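Local coordinates for protein transcriptional activator TenA-1 (Sulfolobus solfataricus P2, PDB 2QZC) that probably acts as a TenA-like thiaminase, breaking down thiamin or related pyrimidine compounds, at residues D48-E53 with T106-I111. Sequence-based numbering, arbitrary orientation.
With IMD (imidazole), chain C.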
ATOM      1  N   ASP A  48      18.327  -8.396   6.384  1.00 14.00           N
ATOM      2  CA  ASP A  48      17.403  -7.277   6.498  1.00 15.07           C
ATOM      3  C   ASP A  48      16.776  -6.931   5.141  1.00 14.00           C
ATOM      4  O   ASP A  48      15.584  -6.584   5.084  1.00 15.78           O
ATOM      5  CB  ASP A  48      18.108  -6.068   7.130  1.00 17.49           C
ATOM      6  CG  ASP A  48      17.225  -4.875   7.256  1.00 20.33           C
ATOM      7  OD1 ASP A  48      16.288  -4.939   8.062  1.00 22.56           O
ATOM      8  OD2 ASP A  48      17.485  -3.878   6.546  1.00 24.77           O
ATOM      9  N   GLY A  49      17.536  -7.062   4.059  1.00 16.01           N
ATOM     10  CA  GLY A  49      17.015  -6.822   2.692  1.00 15.53           C
ATOM     11  C   GLY A  49      15.869  -7.762   2.344  1.00 16.82           C
ATOM     12  O   GLY A  49      14.893  -7.377   1.668  1.00 18.19           O
ATOM     13  N   LYS A  50      15.970  -9.002   2.808  1.00 14.69           N
ATOM     14  CA  LYS A  50      14.903  -9.997   2.607  1.00 14.68           C
ATOM     15  C   LYS A  50      13.720  -9.658   3.503  1.00 15.84           C
ATOM     16  O   LYS A  50      12.563  -9.662   3.065  1.00 16.19           O
ATOM     17  CB  LYS A  50      15.402 -11.400   2.912  1.00 15.35           C
ATOM     18  CG  LYS A  50      16.595 -11.851   2.042  1.00 16.05           C
ATOM     19  CD  LYS A  50      16.892 -13.326   2.189  1.00 15.92           C
ATOM     20  CE  LYS A  50      15.929 -14.231   1.456  1.00 16.06           C
ATOM     21  NZ  LYS A  50      16.035 -14.075  -0.032  1.00 17.36           N
ATOM     22  N   TYR A  51      13.995  -9.403   4.776  1.00 14.13           N
ATOM     23  CA  TYR A  51      12.970  -9.077   5.732  1.00 14.21           C
ATOM     24  C   TYR A  51      12.096  -7.889   5.317  1.00 14.18           C
ATOM     25  O   TYR A  51      10.849  -7.929   5.393  1.00 14.69           O
ATOM     26  CB  TYR A  51      13.611  -8.778   7.126  1.00 13.98           C
ATOM     27  CG  TYR A  51      12.670  -8.251   8.147  1.00 14.13           C
ATOM     28  CD1 TYR A  51      11.958  -9.114   8.975  1.00 15.61           C
ATOM     29  CD2 TYR A  51      12.455  -6.857   8.311  1.00 14.62           C
ATOM     30  CE1 TYR A  51      11.052  -8.616   9.927  1.00 15.13           C
ATOM     31  CE2 TYR A  51      11.584  -6.382   9.249  1.00 15.04           C
ATOM     32  CZ  TYR A  51      10.872  -7.268  10.076  1.00 15.25           C
ATOM     33  OH  TYR A  51       9.974  -6.856  11.073  1.00 18.52           O
ATOM     34  N   VAL A  52      12.744  -6.796   4.922  1.00 14.18           N
ATOM     35  CA  VAL A  52      12.017  -5.542   4.605  0.50 15.70           C
ATOM     36  C   VAL A  52      11.030  -5.726   3.477  1.00 15.47           C
ATOM     37  O   VAL A  52       9.917  -5.169   3.520  1.00 16.29           O
ATOM     38  CB  VAL A  52      12.964  -4.374   4.310  0.50 16.10           C
ATOM     39  CG1 VAL A  52      12.228  -3.165   3.687  0.50 18.93           C
ATOM     40  CG2 VAL A  52      13.641  -3.970   5.603  0.50 19.06           C
ATOM     41  N   GLU A  53      11.380  -6.519   2.467  1.00 14.78           N
ATOM     42  CA  GLU A  53      10.429  -6.742   1.376  1.00 14.61           C
ATOM     43  C   GLU A  53       9.195  -7.509   1.897  1.00 14.18           C
ATOM     44  O   GLU A  53       8.044  -7.199   1.563  1.00 14.72           O
ATOM     45  CB  GLU A  53      11.079  -7.481   0.202  1.00 16.38           C
ATOM     46  CG  GLU A  53      10.086  -7.614  -0.967  1.00 17.40           C
ATOM     47  CD  GLU A  53      10.618  -8.354  -2.169  1.00 22.88           C
ATOM     48  OE1 GLU A  53      11.838  -8.382  -2.347  1.00 25.63           O
ATOM     49  OE2 GLU A  53       9.810  -8.898  -2.950  1.00 22.26           O
ATOM     50  N   THR A 106      20.347 -15.301  -1.667  1.00 19.59           N
ATOM     51  CA  THR A 106      20.698 -15.756  -0.306  1.00 17.95           C
ATOM     52  C   THR A 106      19.400 -16.235   0.358  1.00 16.81           C
ATOM     53  O   THR A 106      18.354 -15.636   0.183  1.00 18.08           O
ATOM     54  CB  THR A 106      21.323 -14.637   0.519  1.00 18.46           C
ATOM     55  OG1 THR A 106      22.508 -14.180  -0.166  1.00 19.65           O
ATOM     56  CG2 THR A 106      21.742 -15.131   1.913  1.00 17.03           C
ATOM     57  N   GLY A 107      19.470 -17.355   1.054  1.00 17.08           N
ATOM     58  CA  GLY A 107      18.291 -17.844   1.757  1.00 16.74           C
ATOM     59  C   GLY A 107      18.056 -17.080   3.044  1.00 16.36           C
ATOM     60  O   GLY A 107      18.847 -16.228   3.464  1.00 16.60           O
ATOM     61  N   TYR A 108      16.929 -17.351   3.666  1.00 13.85           N
ATOM     62  CA  TYR A 108      16.652 -16.812   4.977  1.00 12.87           C
ATOM     63  C   TYR A 108      17.348 -17.675   6.041  1.00 14.62           C
ATOM     64  O   TYR A 108      17.431 -18.889   5.889  1.00 15.55           O
ATOM     65  CB  TYR A 108      15.172 -16.925   5.320  1.00 13.38           C
ATOM     66  CG  TYR A 108      14.169 -16.158   4.472  1.00 13.60           C
ATOM     67  CD1 TYR A 108      13.605 -16.757   3.360  1.00 14.75           C
ATOM     68  CD2 TYR A 108      13.758 -14.884   4.803  1.00 14.24           C
ATOM     69  CE1 TYR A 108      12.638 -16.112   2.612  1.00 15.18           C
ATOM     70  CE2 TYR A 108      12.807 -14.207   4.052  1.00 13.32           C
ATOM     71  CZ  TYR A 108      12.240 -14.834   2.968  1.00 16.44           C
ATOM     72  OH  TYR A 108      11.268 -14.219   2.204  1.00 18.96           O
ATOM     73  N   ASN A 109      17.824 -17.060   7.120  1.00 14.26           N
ATOM     74  CA  ASN A 109      18.112 -17.860   8.302  1.00 14.71           C
ATOM     75  C   ASN A 109      16.763 -18.214   8.999  1.00 14.35           C
ATOM     76  O   ASN A 109      15.688 -17.688   8.654  1.00 14.23           O
ATOM     77  CB  ASN A 109      19.142 -17.236   9.224  1.00 14.60           C
ATOM     78  CG  ASN A 109      18.726 -15.923   9.862  1.00 15.97           C
ATOM     79  OD1 ASN A 109      17.562 -15.717  10.186  1.00 15.79           O
ATOM     80  ND2 ASN A 109      19.713 -15.022  10.063  1.00 14.90           N
ATOM     81  N   LEU A 110      16.800 -19.156   9.932  1.00 15.11           N
ATOM     82  CA  LEU A 110      15.563 -19.647  10.541  1.00 14.61           C
ATOM     83  C   LEU A 110      14.805 -18.526  11.237  1.00 14.34           C
ATOM     84  O   LEU A 110      13.568 -18.437  11.094  1.00 13.49           O
ATOM     85  CB  LEU A 110      15.878 -20.756  11.557  1.00 15.08           C
ATOM     86  CG  LEU A 110      14.693 -21.306  12.364  1.00 18.74           C
ATOM     87  CD1 LEU A 110      13.587 -21.802  11.474  1.00 19.87           C
ATOM     88  CD2 LEU A 110      15.149 -22.421  13.332  1.00 23.48           C
ATOM     89  N   ILE A 111      15.495 -17.668  11.980  1.00 14.39           N
ATOM     90  CA  ILE A 111      14.808 -16.612  12.700  1.00 13.51           C
ATOM     91  C   ILE A 111      14.127 -15.619  11.753  1.00 13.68           C
ATOM     92  O   ILE A 111      12.976 -15.229  11.988  1.00 13.87           O
ATOM     93  CB  ILE A 111      15.767 -15.864  13.635  1.00 15.42           C
ATOM     94  CG1 ILE A 111      16.361 -16.788  14.679  1.00 21.97           C
ATOM     95  CG2 ILE A 111      15.025 -14.718  14.361  1.00 18.58           C
ATOM     96  CD1 ILE A 111      15.338 -17.441  15.622  1.00 23.96           C
TER
HETATM   97  N1  IMD C 214      13.937  -6.139  12.131  1.00 20.07           N
HETATM   98  C2  IMD C 214      14.275  -5.208  11.268  1.00 21.19           C
HETATM   99  N3  IMD C 214      15.029  -5.780  10.347  1.00 20.45           N
HETATM  100  C4  IMD C 214      15.128  -7.085  10.613  1.00 20.89           C
HETATM  101  C5  IMD C 214      14.419  -7.333  11.760  1.00 22.51           C
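K50 lies over one face of the Y108 ring, with CE 3.8 Å from the ring centroid and only 3° off the ring normal. The contact joins helix 38-63 of this all-helical, heme oxygenase-like fold to the loop that leads into helix 110-125. It is a CH-pi contact, and K50 NZ, 4.9 Å from the centroid of the Y108 ring, adds a cation-pi component. The lysine chain bends at its last two torsions, which keeps CE over the ring while NZ turns to the T106 carbonyl. K50 NZ donates to T106 O at 2.8 Å, nearly in line with the C=O bond. It also bonds I103 O, so the ammonium group spans two carbonyls at the C-terminal end of helix 100-105. The hydroxyl of Y108 is held by D54, one turn beyond K50. N109 N-caps helix 110-125 through N112 N. On another side of helix 38-63, Y51 and D48 hold an imidazole, probably from the crystallisation liquor and also bonded to E199. Its ring lies over one Y51 face, where imidazole C4 sits 3.5 Å over the Y51 plane, displaced from the ring centre. An alanine in place of Y51 would probably leave that side of the imidazole without its aromatic cover and remove a ring neighbour of Y115. Imidazole N3 donates to D48 OD1 at 2.7 Å, with an N-H...O angle of 164°.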